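Local coordinates for HD domain protein (Enterococcus faecalis, PDB 4LRL) that probably hydrolyses deoxynucleoside triphosphates to deoxynucleosides and triphosphate in a metal-containing HD-domain site, under allosteric control by bound nucleotides, at residues Gln53-Leu58 against Thr127-Leu132; Ile59-Val64 against Thr166-Ile171; Gln65-Ile70 against His134-Gly139; Ile70-Thr75 against His85-His90. All coordinates share one frame; numbering follows the deposited sequence.

Contact 1. Residues Gln53-Leu58 against Thr127-Leu132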
# COMPACT_ATOMS: atom_id res chain seq x y z
N GLN C 53 7.47 -33.43 -3.87
CA GLN C 53 8.66 -33.87 -3.15
C GLN C 53 9.95 -33.41 -3.85
O GLN C 53 10.91 -33.02 -3.19
CB GLN C 53 8.65 -35.40 -2.98
CG GLN C 53 9.71 -35.95 -2.04
CD GLN C 53 9.53 -35.48 -0.60
OE1 GLN C 53 8.58 -35.87 0.08
NE2 GLN C 53 10.46 -34.66 -0.12
N VAL C 54 9.96 -33.47 -5.17
CA VAL C 54 11.12 -33.05 -5.96
C VAL C 54 11.47 -31.58 -5.68
O VAL C 54 12.64 -31.24 -5.50
CB VAL C 54 10.89 -33.28 -7.47
CG1 VAL C 54 11.98 -32.62 -8.31
CG2 VAL C 54 10.82 -34.77 -7.78
N ILE C 55 10.44 -30.72 -5.65
CA ILE C 55 10.62 -29.30 -5.42
C ILE C 55 11.11 -29.03 -4.00
O ILE C 55 12.05 -28.26 -3.81
CB ILE C 55 9.31 -28.51 -5.71
CG1 ILE C 55 8.86 -28.72 -7.17
CG2 ILE C 55 9.47 -27.02 -5.37
CD1 ILE C 55 9.86 -28.30 -8.24
N LEU C 56 10.50 -29.69 -3.01
CA LEU C 56 10.93 -29.53 -1.62
C LEU C 56 12.40 -29.93 -1.46
O LEU C 56 13.17 -29.22 -0.80
CB LEU C 56 10.05 -30.33 -0.67
CG LEU C 56 10.43 -30.19 0.82
CD1 LEU C 56 10.29 -28.76 1.30
CD2 LEU C 56 9.64 -31.14 1.69
N ASP C 57 12.77 -31.06 -2.07
CA ASP C 57 14.15 -31.55 -2.04
C ASP C 57 15.11 -30.58 -2.72
O ASP C 57 16.23 -30.37 -2.23
CB ASP C 57 14.26 -32.93 -2.68
CG ASP C 57 13.63 -34.03 -1.85
OD1 ASP C 57 13.38 -33.81 -0.64
OD2 ASP C 57 13.41 -35.12 -2.40
N LEU C 58 14.69 -29.99 -3.83
CA LEU C 58 15.54 -29.03 -4.53
C LEU C 58 15.78 -27.79 -3.68
O LEU C 58 16.92 -27.32 -3.58
CB LEU C 58 14.97 -28.67 -5.91
CG LEU C 58 15.15 -29.71 -7.03
CD1 LEU C 58 14.38 -29.27 -8.27
CD2 LEU C 58 16.62 -29.97 -7.37
N THR C 127 9.18 -27.58 -15.71
CA THR C 127 9.06 -26.13 -15.76
C THR C 127 9.29 -25.53 -14.36
O THR C 127 9.94 -24.49 -14.24
CB THR C 127 7.70 -25.69 -16.34
OG1 THR C 127 7.47 -26.36 -17.60
CG2 THR C 127 7.68 -24.19 -16.59
N LEU C 128 8.77 -26.20 -13.33
CA LEU C 128 8.95 -25.76 -11.95
C LEU C 128 10.41 -25.90 -11.54
O LEU C 128 10.97 -25.02 -10.88
CB LEU C 128 8.04 -26.53 -11.00
CG LEU C 128 6.54 -26.29 -11.17
CD1 LEU C 128 5.70 -27.19 -10.26
CD2 LEU C 128 6.22 -24.83 -10.95
N CYS C 129 11.03 -27.01 -11.95
CA CYS C 129 12.44 -27.23 -11.67
C CYS C 129 13.31 -26.15 -12.30
O CYS C 129 14.11 -25.51 -11.61
CB CYS C 129 12.86 -28.63 -12.11
SG CYS C 129 12.18 -29.92 -11.05
N ALA C 130 13.13 -25.92 -13.60
CA ALA C 130 13.86 -24.85 -14.29
C ALA C 130 13.63 -23.47 -13.67
O ALA C 130 14.56 -22.67 -13.60
CB ALA C 130 13.53 -24.83 -15.75
N ALA C 131 12.41 -23.20 -13.21
CA ALA C 131 12.10 -21.93 -12.55
C ALA C 131 12.87 -21.77 -11.23
O ALA C 131 13.43 -20.72 -10.96
CB ALA C 131 10.62 -21.81 -12.30
N LEU C 132 12.89 -22.82 -10.43
CA LEU C 132 13.59 -22.79 -9.16
C LEU C 132 15.11 -22.65 -9.32
O LEU C 132 15.78 -21.95 -8.54
CB LEU C 132 13.25 -24.04 -8.35
CG LEU C 132 13.78 -24.05 -6.91
CD1 LEU C 132 13.21 -22.86 -6.12
CD2 LEU C 132 13.46 -25.37 -6.26

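Contact 2. Residues Ile59-Val64 against Thr166-Ile171. With DGT (2'-deoxyguanosine-5'-triphosphate), chain O.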
# COMPACT_ATOMS: atom_id res chain seq x y z
N ILE C 59 14.71 -27.29 -3.05
CA ILE C 59 14.80 -26.14 -2.15
C ILE C 59 15.76 -26.42 -1.01
O ILE C 59 16.57 -25.58 -0.65
CB ILE C 59 13.40 -25.76 -1.59
CG1 ILE C 59 12.53 -25.19 -2.71
CG2 ILE C 59 13.53 -24.78 -0.40
CD1 ILE C 59 11.07 -25.00 -2.36
N ASN C 60 15.67 -27.63 -0.47
CA ASN C 60 16.47 -28.06 0.65
C ASN C 60 17.92 -28.40 0.30
O ASN C 60 18.75 -28.55 1.20
CB ASN C 60 15.80 -29.24 1.36
CG ASN C 60 14.66 -28.81 2.26
OD1 ASN C 60 14.56 -27.64 2.65
ND2 ASN C 60 13.80 -29.76 2.62
N SER C 61 18.20 -28.53 -1.00
CA SER C 61 19.52 -28.95 -1.49
C SER C 61 20.61 -27.91 -1.23
O SER C 61 20.32 -26.72 -1.14
CB SER C 61 19.46 -29.28 -2.99
OG SER C 61 19.53 -28.09 -3.76
N ALA C 62 21.86 -28.36 -1.13
CA ALA C 62 23.01 -27.52 -0.76
C ALA C 62 23.23 -26.32 -1.68
O ALA C 62 23.55 -25.23 -1.21
CB ALA C 62 24.28 -28.36 -0.69
N GLU C 63 23.04 -26.54 -2.98
CA GLU C 63 23.32 -25.54 -4.00
C GLU C 63 22.27 -24.44 -4.05
O GLU C 63 22.57 -23.31 -4.43
CB GLU C 63 23.45 -26.21 -5.37
CG GLU C 63 24.65 -27.15 -5.52
CD GLU C 63 24.40 -28.53 -4.92
OE1 GLU C 63 23.22 -28.88 -4.68
OE2 GLU C 63 25.40 -29.27 -4.69
N VAL C 64 21.03 -24.76 -3.67
CA VAL C 64 19.97 -23.77 -3.60
C VAL C 64 20.08 -22.99 -2.28
O VAL C 64 19.90 -21.78 -2.27
CB VAL C 64 18.57 -24.41 -3.77
CG1 VAL C 64 17.45 -23.40 -3.53
CG2 VAL C 64 18.42 -25.01 -5.17
N THR C 166 26.90 -32.75 -7.41
CA THR C 166 25.92 -31.93 -6.70
C THR C 166 24.72 -32.69 -6.15
O THR C 166 24.32 -33.73 -6.67
CB THR C 166 25.42 -30.72 -7.53
OG1 THR C 166 24.66 -31.17 -8.66
CG2 THR C 166 26.60 -29.83 -7.98
N GLU C 167 24.16 -32.15 -5.07
CA GLU C 167 22.90 -32.59 -4.49
C GLU C 167 21.75 -32.39 -5.48
O GLU C 167 20.85 -33.23 -5.56
CB GLU C 167 22.65 -31.79 -3.21
CG GLU C 167 21.72 -32.41 -2.19
CD GLU C 167 21.93 -31.83 -0.80
OE1 GLU C 167 23.10 -31.73 -0.35
OE2 GLU C 167 20.93 -31.48 -0.15
N VAL C 168 21.80 -31.29 -6.24
CA VAL C 168 20.76 -30.93 -7.21
C VAL C 168 20.63 -31.96 -8.33
O VAL C 168 19.51 -32.34 -8.71
CB VAL C 168 20.97 -29.51 -7.80
CG1 VAL C 168 20.21 -29.33 -9.12
CG2 VAL C 168 20.55 -28.45 -6.80
N TYR C 169 21.77 -32.41 -8.84
CA TYR C 169 21.80 -33.47 -9.85
C TYR C 169 21.16 -34.74 -9.31
O TYR C 169 20.29 -35.33 -9.98
CB TYR C 169 23.24 -33.77 -10.28
CG TYR C 169 23.36 -34.95 -11.23
CD1 TYR C 169 23.32 -34.75 -12.62
CD2 TYR C 169 23.49 -36.25 -10.75
CE1 TYR C 169 23.42 -35.82 -13.50
CE2 TYR C 169 23.60 -37.34 -11.63
CZ TYR C 169 23.56 -37.11 -13.00
OH TYR C 169 23.65 -38.17 -13.87
N GLN C 170 21.59 -35.17 -8.12
CA GLN C 170 21.15 -36.43 -7.54
C GLN C 170 19.64 -36.49 -7.32
O GLN C 170 19.06 -37.57 -7.25
CB GLN C 170 21.90 -36.73 -6.24
CG GLN C 170 23.40 -36.97 -6.41
CD GLN C 170 23.73 -38.17 -7.29
OE1 GLN C 170 22.88 -39.05 -7.50
NE2 GLN C 170 24.95 -38.22 -7.81
N ILE C 171 19.03 -35.31 -7.20
CA ILE C 171 17.58 -35.18 -7.09
C ILE C 171 16.93 -35.30 -8.48
O ILE C 171 15.98 -36.05 -8.68
CB ILE C 171 17.21 -33.85 -6.40
CG1 ILE C 171 17.63 -33.89 -4.93
CG2 ILE C 171 15.70 -33.55 -6.54
CD1 ILE C 171 17.85 -32.52 -4.29
PG DGT O . 8.96 -30.97 8.18
O1G DGT O . 9.76 -32.23 8.46
O2G DGT O . 9.13 -30.41 6.78
O3G DGT O . 7.53 -31.06 8.66
O3B DGT O . 9.67 -29.86 9.11
PB DGT O . 8.90 -28.53 9.58
O1B DGT O . 7.76 -28.26 8.64
O2B DGT O . 8.62 -28.64 11.06
O3A DGT O . 10.04 -27.40 9.42
PA DGT O . 10.75 -27.01 8.02
O1A DGT O . 10.15 -27.74 6.87
O2A DGT O . 12.25 -27.08 8.22
O5' DGT O . 10.34 -25.45 7.89
C5' DGT O . 9.01 -25.02 8.20
C4' DGT O . 8.85 -23.54 7.88
O4' DGT O . 10.07 -23.00 7.38
C3' DGT O . 7.80 -23.34 6.80
O3' DGT O . 6.87 -22.33 7.23
C2' DGT O . 8.56 -22.87 5.57
C1' DGT O . 9.81 -22.26 6.18
N9 DGT O . 11.01 -22.27 5.31
C8 DGT O . 11.65 -21.17 4.88
N7 DGT O . 12.73 -21.48 4.12
C5 DGT O . 12.79 -22.81 4.06
C6 DGT O . 13.68 -23.80 3.42
O6 DGT O . 14.66 -23.41 2.75
N1 DGT O . 13.40 -25.10 3.60
C2 DGT O . 12.35 -25.53 4.33
N2 DGT O . 12.14 -26.86 4.47
N3 DGT O . 11.49 -24.68 4.95
C4 DGT O . 11.66 -23.33 4.85

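Contact 3. Residues Gln65-Ile70 against His134-Gly139. With NI (nickel (II) ion), chain N; DGT (2'-deoxyguanosine-5'-triphosphate), chain O.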
# COMPACT_ATOMS: atom_id res chain seq x y z
N GLN C 65 20.40 -23.69 -1.20
CA GLN C 65 20.52 -23.07 0.12
C GLN C 65 21.55 -21.95 0.18
O GLN C 65 21.37 -20.98 0.92
CB GLN C 65 20.83 -24.11 1.19
CG GLN C 65 19.65 -25.00 1.53
CD GLN C 65 18.47 -24.24 2.11
OE1 GLN C 65 18.61 -23.48 3.07
NE2 GLN C 65 17.29 -24.47 1.55
N ARG C 66 22.63 -22.08 -0.59
CA ARG C 66 23.72 -21.10 -0.52
C ARG C 66 23.33 -19.77 -1.18
O ARG C 66 23.97 -18.74 -0.96
CB ARG C 66 25.03 -21.68 -1.08
CG ARG C 66 25.02 -22.02 -2.54
CD ARG C 66 26.35 -21.69 -3.19
NE ARG C 66 26.12 -21.27 -4.56
CZ ARG C 66 26.92 -20.50 -5.29
NH1 ARG C 66 26.55 -20.20 -6.53
NH2 ARG C 66 28.09 -20.03 -4.82
N LEU C 67 22.26 -19.80 -1.97
CA LEU C 67 21.69 -18.58 -2.52
C LEU C 67 21.17 -17.63 -1.42
O LEU C 67 20.98 -16.45 -1.68
CB LEU C 67 20.62 -18.89 -3.57
CG LEU C 67 21.05 -19.72 -4.79
CD1 LEU C 67 19.90 -19.89 -5.80
CD2 LEU C 67 22.31 -19.16 -5.48
N ARG C 68 20.94 -18.13 -0.21
CA ARG C 68 20.62 -17.26 0.93
C ARG C 68 21.76 -16.30 1.25
O ARG C 68 21.53 -15.19 1.72
CB ARG C 68 20.32 -18.07 2.19
CG ARG C 68 19.02 -18.83 2.16
CD ARG C 68 19.03 -19.85 3.28
NE ARG C 68 17.78 -20.60 3.41
CZ ARG C 68 16.69 -20.15 4.03
NH1 ARG C 68 16.68 -18.94 4.57
NH2 ARG C 68 15.61 -20.92 4.11
N ARG C 69 22.98 -16.76 0.98
CA ARG C 69 24.19 -16.02 1.33
C ARG C 69 24.68 -15.12 0.19
O ARG C 69 25.83 -14.66 0.20
CB ARG C 69 25.27 -17.00 1.81
CG ARG C 69 24.83 -17.82 3.02
CD ARG C 69 25.95 -18.64 3.63
NE ARG C 69 26.44 -19.69 2.74
CZ ARG C 69 25.86 -20.88 2.58
NH1 ARG C 69 24.75 -21.19 3.24
NH2 ARG C 69 26.40 -21.75 1.74
N ILE C 70 23.81 -14.86 -0.78
CA ILE C 70 24.18 -14.03 -1.92
C ILE C 70 23.08 -13.01 -2.20
O ILE C 70 21.93 -13.39 -2.46
CB ILE C 70 24.49 -14.88 -3.19
CG1 ILE C 70 25.66 -15.84 -2.93
CG2 ILE C 70 24.79 -13.99 -4.38
CD1 ILE C 70 25.95 -16.81 -4.07
N HIS C 134 16.88 -21.54 -12.00
CA HIS C 134 17.34 -20.66 -13.09
C HIS C 134 18.59 -19.82 -12.76
O HIS C 134 19.36 -19.49 -13.64
CB HIS C 134 16.20 -19.78 -13.64
CG HIS C 134 15.87 -18.59 -12.77
ND1 HIS C 134 15.33 -18.71 -11.51
CD2 HIS C 134 16.02 -17.26 -13.00
CE1 HIS C 134 15.17 -17.51 -10.99
NE2 HIS C 134 15.58 -16.61 -11.87
N ASP C 135 18.78 -19.50 -11.49
CA ASP C 135 19.85 -18.60 -11.06
C ASP C 135 20.86 -19.29 -10.16
O ASP C 135 21.67 -18.62 -9.52
CB ASP C 135 19.26 -17.41 -10.30
CG ASP C 135 18.72 -16.33 -11.22
OD1 ASP C 135 19.06 -16.29 -12.43
OD2 ASP C 135 17.94 -15.50 -10.71
N VAL C 136 20.81 -20.62 -10.10
CA VAL C 136 21.64 -21.37 -9.17
C VAL C 136 23.15 -21.20 -9.41
O VAL C 136 23.94 -21.34 -8.50
CB VAL C 136 21.20 -22.87 -9.11
CG1 VAL C 136 21.82 -23.69 -10.23
CG2 VAL C 136 21.51 -23.47 -7.76
N GLY C 137 23.54 -20.85 -10.64
CA GLY C 137 24.95 -20.68 -10.99
C GLY C 137 25.54 -19.31 -10.69
O GLY C 137 26.72 -19.07 -10.94
N HIS C 138 24.72 -18.39 -10.17
CA HIS C 138 25.20 -17.07 -9.77
C HIS C 138 26.08 -17.19 -8.53
O HIS C 138 25.72 -17.88 -7.57
CB HIS C 138 24.04 -16.15 -9.43
CG HIS C 138 23.37 -15.53 -10.62
ND1 HIS C 138 23.97 -14.58 -11.40
CD2 HIS C 138 22.12 -15.69 -11.11
CE1 HIS C 138 23.13 -14.19 -12.34
NE2 HIS C 138 22.00 -14.85 -12.19
N GLY C 139 27.23 -16.51 -8.55
CA GLY C 139 28.09 -16.39 -7.37
C GLY C 139 27.95 -15.00 -6.79
O GLY C 139 27.09 -14.24 -7.22
NI NI N . 16.28 -14.51 -11.84
PG DGT O . 8.96 -30.97 8.18
O1G DGT O . 9.76 -32.23 8.46
O2G DGT O . 9.13 -30.41 6.78
O3G DGT O . 7.53 -31.06 8.66
O3B DGT O . 9.67 -29.86 9.11
PB DGT O . 8.90 -28.53 9.58
O1B DGT O . 7.76 -28.26 8.64
O2B DGT O . 8.62 -28.64 11.06
O3A DGT O . 10.04 -27.40 9.42
PA DGT O . 10.75 -27.01 8.02
O1A DGT O . 10.15 -27.74 6.87
O2A DGT O . 12.25 -27.08 8.22
O5' DGT O . 10.34 -25.45 7.89
C5' DGT O . 9.01 -25.02 8.20
C4' DGT O . 8.85 -23.54 7.88
O4' DGT O . 10.07 -23.00 7.38
C3' DGT O . 7.80 -23.34 6.80
O3' DGT O . 6.87 -22.33 7.23
C2' DGT O . 8.56 -22.87 5.57
C1' DGT O . 9.81 -22.26 6.18
N9 DGT O . 11.01 -22.27 5.31
C8 DGT O . 11.65 -21.17 4.88
N7 DGT O . 12.73 -21.48 4.12
C5 DGT O . 12.79 -22.81 4.06
C6 DGT O . 13.68 -23.80 3.42
O6 DGT O . 14.66 -23.41 2.75
N1 DGT O . 13.40 -25.10 3.60
C2 DGT O . 12.35 -25.53 4.33
N2 DGT O . 12.14 -26.86 4.47
N3 DGT O . 11.49 -24.68 4.95
C4 DGT O . 11.66 -23.33 4.85
O HOH W 1 17.65 -13.96 -13.39
O HOH W 2 17.45 -12.49 -11.23

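Contact 4. Residues Ile70-Thr75 against His85-His90. With NI (nickel (II) ion), chain N.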
# COMPACT_ATOMS: atom_id res chain seq x y z
N ILE C 70 23.81 -14.86 -0.78
CA ILE C 70 24.18 -14.03 -1.92
C ILE C 70 23.08 -13.01 -2.20
O ILE C 70 21.93 -13.39 -2.46
CB ILE C 70 24.49 -14.88 -3.19
CG1 ILE C 70 25.66 -15.84 -2.93
CG2 ILE C 70 24.79 -13.99 -4.38
CD1 ILE C 70 25.95 -16.81 -4.07
N LYS C 71 23.43 -11.73 -2.12
CA LYS C 71 22.46 -10.66 -2.34
C LYS C 71 22.01 -10.65 -3.77
O LYS C 71 22.81 -10.89 -4.68
CB LYS C 71 23.04 -9.29 -1.99
CG LYS C 71 23.04 -8.95 -0.49
CD LYS C 71 23.52 -7.51 -0.26
CE LYS C 71 25.03 -7.35 -0.48
NZ LYS C 71 25.92 -8.31 0.30
N GLN C 72 20.72 -10.38 -3.97
CA GLN C 72 20.14 -10.32 -5.31
C GLN C 72 20.62 -9.10 -6.09
O GLN C 72 20.88 -9.18 -7.29
CB GLN C 72 18.60 -10.35 -5.22
CG GLN C 72 17.85 -10.03 -6.52
CD GLN C 72 17.81 -11.22 -7.49
OE1 GLN C 72 18.11 -12.35 -7.12
NE2 GLN C 72 17.43 -10.95 -8.73
N LEU C 73 20.76 -7.96 -5.42
CA LEU C 73 21.03 -6.72 -6.15
C LEU C 73 22.45 -6.19 -6.01
O LEU C 73 22.79 -5.10 -6.51
CB LEU C 73 20.00 -5.65 -5.82
CG LEU C 73 18.68 -5.76 -6.57
CD1 LEU C 73 17.82 -4.57 -6.18
CD2 LEU C 73 18.89 -5.83 -8.09
N GLY C 74 23.29 -7.00 -5.37
CA GLY C 74 24.71 -6.71 -5.24
C GLY C 74 24.94 -5.43 -4.47
O GLY C 74 24.80 -5.39 -3.25
N THR C 75 25.27 -4.38 -5.21
CA THR C 75 25.69 -3.12 -4.64
C THR C 75 24.53 -2.16 -4.43
O THR C 75 24.70 -1.12 -3.81
CB THR C 75 26.73 -2.43 -5.54
OG1 THR C 75 26.22 -2.35 -6.87
CG2 THR C 75 28.06 -3.20 -5.53
N HIS C 85 17.69 -8.42 0.25
CA HIS C 85 17.09 -9.72 -0.10
C HIS C 85 18.04 -10.61 -0.91
O HIS C 85 18.85 -10.12 -1.68
CB HIS C 85 15.75 -9.54 -0.84
CG HIS C 85 15.84 -8.71 -2.09
ND1 HIS C 85 16.16 -7.37 -2.08
CD2 HIS C 85 15.61 -9.03 -3.39
CE1 HIS C 85 16.14 -6.90 -3.31
NE2 HIS C 85 15.82 -7.89 -4.13
N SER C 86 17.92 -11.92 -0.71
CA SER C 86 18.84 -12.87 -1.32
C SER C 86 18.34 -13.41 -2.65
O SER C 86 17.16 -13.24 -3.02
CB SER C 86 19.06 -14.05 -0.39
OG SER C 86 17.87 -14.83 -0.32
N ARG C 87 19.24 -14.07 -3.36
CA ARG C 87 18.88 -14.76 -4.60
C ARG C 87 18.00 -15.97 -4.29
O ARG C 87 17.30 -16.48 -5.18
CB ARG C 87 20.14 -15.20 -5.35
CG ARG C 87 20.96 -14.06 -5.91
CD ARG C 87 22.00 -14.57 -6.91
NE ARG C 87 22.70 -13.45 -7.54
CZ ARG C 87 22.24 -12.78 -8.59
NH1 ARG C 87 21.10 -13.12 -9.18
NH2 ARG C 87 22.95 -11.76 -9.06
N PHE C 88 18.04 -16.43 -3.05
CA PHE C 88 17.19 -17.54 -2.62
C PHE C 88 15.71 -17.15 -2.66
O PHE C 88 14.89 -17.87 -3.24
CB PHE C 88 17.60 -18.01 -1.23
CG PHE C 88 16.74 -19.13 -0.68
CD1 PHE C 88 17.06 -20.46 -0.96
CD2 PHE C 88 15.66 -18.86 0.16
CE1 PHE C 88 16.29 -21.50 -0.44
CE2 PHE C 88 14.89 -19.90 0.69
CZ PHE C 88 15.21 -21.22 0.38
N SER C 89 15.37 -16.01 -2.06
CA SER C 89 13.97 -15.60 -2.02
C SER C 89 13.46 -15.28 -3.43
O SER C 89 12.32 -15.56 -3.75
CB SER C 89 13.74 -14.43 -1.06
OG SER C 89 14.26 -13.25 -1.60
N HIS C 90 14.34 -14.73 -4.27
CA HIS C 90 13.99 -14.51 -5.67
C HIS C 90 13.72 -15.82 -6.41
O HIS C 90 12.78 -15.90 -7.21
CB HIS C 90 15.07 -13.69 -6.40
CG HIS C 90 14.93 -13.72 -7.90
ND1 HIS C 90 13.87 -13.14 -8.57
CD2 HIS C 90 15.73 -14.25 -8.86
CE1 HIS C 90 14.01 -13.32 -9.87
NE2 HIS C 90 15.13 -14.00 -10.07
NI NI N . 16.28 -14.51 -11.84
O HOH W 3 19.00 -14.46 -8.49
O HOH W 2 17.45 -12.49 -11.23
O HOH W 4 19.91 -7.71 -2.62
O HOH W 1 17.65 -13.96 -13.39

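Contact 1. Residues Gln53-Leu58 against Thr127-Leu132
Leu128 meets Ile55 through the base of its side chain. Leu128 CB lies 3.8 Å from Ile55 CD1, and the two side chains cross at about a right angle. Ile55 reaches over with its longer branch: CG1 lies beside its own backbone N (chi1 -59°), and CD1 at the end of that branch does the touching. The same methyl also comes to the sulfur of the next residue, Cys129.

Cys129 sits at the middle of the contact, and its CA is the nearest partner of Ile55 CA. Its SG meets three methyl groups of the other helix. Leu58 CD1 is 3.6 Å from Cys129 SG, Val54 CG1 is 3.9 Å from Cys129 SG, and Ile55 CD1 is the third. All of its contacts across the interface are with aliphatic groups.

The contact packs helix 53-60 against helix 124-133, which lies in the HD domain. The two short segments run nearly parallel, 13° apart, and their axes approach to 10.4 Å. Tyr95 and Leu92 of helix 87-108 touch Ile55 and Leu132, so a third helix borders the contact. Helix 167-175 packs on Val54 and Leu58.

Leu132 comes one helical turn after Leu128. Its CG is anti to the backbone N (chi1 -173°), which carries the CD2 methyl across to the first helix. There Leu132 CD2 rests 3.6 Å from Leu58 CB. Leu132 CD2 also lies 4.0 Å from the backbone oxygen Ile55 O and 4.4 Å from Ile55 CG2.

Contact 2. Residues Ile59-Val64 against Thr166-Ile171
Glu63 holds the start of helix 167-175 with both carboxylate oxygens. Glu63 OE2 accepts from Glu167 N at 3.2 Å, on the syn side and 29° out of the carboxylate plane. Glu63 OE1 accepts from Val168 N, also at 3.2 Å, but from above that plane. The N-terminus of a helix thus receives a carboxylate from a separate part of the chain, and the helix dipole would probably favour the negative charge. Thr166 is the N-cap of this helix, with its OG1 accepting from Tyr169 N. A bend at chi2 (81°) folds the Glu63 chain so that its carboxylate lies across the first turn, where OE2 also meets Thr166 CB.

Glu167 reaches back the other way. Its carboxylate stands at 90° to that of Glu63 and lies beside Ser61 CA and Ala62 N. Ser61, the N-cap of helix 62-65, gives its OG to Leu58 O. Ser61 CB touches Ile171 CD1 at 3.8 Å.

At the other end of segment 59-64, Asn60 reads the guanine edge of bound dGTP. Asn60 OD1 accepts from N1 of the base at 2.9 Å and from N2 of the base at 3.1 Å.

Contact 3. Residues Gln65-Ile70 against His134-Gly139
Arg66 and Ile70 close on the backbone of the turn at Asp135-His138. Arg66 CG stands between its own N and carbonyl carbon (chi1 64°). Further bends at chi2 and chi3 bring NH1 to the turn. There Arg66 NH1 makes a weak bond to Val136 O at 3.5 Å, with this oxygen at the edge of the guanidinium. Ile70 CD1 lies over one guanidinium face, 3.9 Å above its plane, and also touches His138 O at 3.7 Å. The other Ile70 branch, CG2, meets Gly139 O. Leu67 packs loosely, with CD1 near Val136 CG2 and CD2 near Asp135 O.

The ligand-binding groups lie off the interface. Gln65 is bent at chi2 (-62°), so that its amide faces the guanine of dGTP. Gln65 NE2 donates to O6 of the base at 3.1 Å, and Arg68 NH2 donates to the same oxygen at 3.0 Å. Arg68 NE in turn bonds to Gln65 OE1, which helps to fix both groups. In the other segment, His134 NE2 and Asp135 OD2 each bind the nickel ion at 2.2 Å. His90 and Asp207 complete the protein ligands, an HD-domain pattern.

One segment therefore carries two residues that bind guanine, the other two that bind the metal. Apolar packing and one weak Arg66 bond join them, consistent with a structural link between the nucleotide pocket and the metal site.

Contact 4. Residues Ile70-Thr75 against His85-His90
Gln72 has the most surface buried here, and it lies between His85, Arg87 and His90. Gln72 N donates to His85 O at 3.0 Å, almost straight (172°) and in the carbonyl plane. Its CG is anti to the backbone N (chi1 169°), and a bend at chi2 turns the amide toward the metal. Gln72 NE2 lies over one face of the His90 ring, 3.7 Å above the plane and toward the rim. The amide and ring planes are 50° apart. Gln72 OE1 touches His90 CB at 3.4 Å. Water extends both ends of the amide: NE2 donates to a water bound to nickel, while OE1 accepts from a water that also receives a bond from Arg87 NH1.

Arg87 runs extended from CG to NE along segment 70-75. Arg87 N donates to Ile70 O at 2.9 Å. Ile70 CG2 lies at the edge of its guanidinium, and Gln72 O is over one face. Arg87 binds dATP in another structure of this protein; none is bound to this chain.

His85 packs its ring against Gln72, with His85 CD2 at 3.7 Å from Gln72 CB. Leu73 CD1 comes to the edge of the same ring. Asp215 takes the bond from His85 NE2, and Phe218 stacks on the ring.

Lys71 and Ser86 form a single backbone bridge. Ser86 then caps helix 87-108, its OG accepting from Ser89 N. One turn into that helix His90 NE2 binds nickel at 2.2 Å, the first histidine of an HD-domain metal site.

How the contacts relate
Contacts 1, 3 and 4 are buried, whereas contact 2 is partly buried. Contacts 2, 3 and 4 meet the second subunit; contact 1 does not. Contacts 1 and 2 share helix 53-60 and touch through Leu58 and Ile171. Contact 1 is purely apolar helix packing. Contact 2 joins a carboxylate to the start of a helix. Contacts 3 and 4 share Ile70 and lie nearer the centre of the chain, their centres 8 Å apart. Both hold metal ligands: His134 and Asp135 in contact 3, His90 in contact 4. Contact 4 uses backbone bonds and water; contact 3 uses apolar packing on a backbone turn. Contacts 2 and 3 hydrogen-bond the same dGTP, which Phe88 of contact 4 also touches.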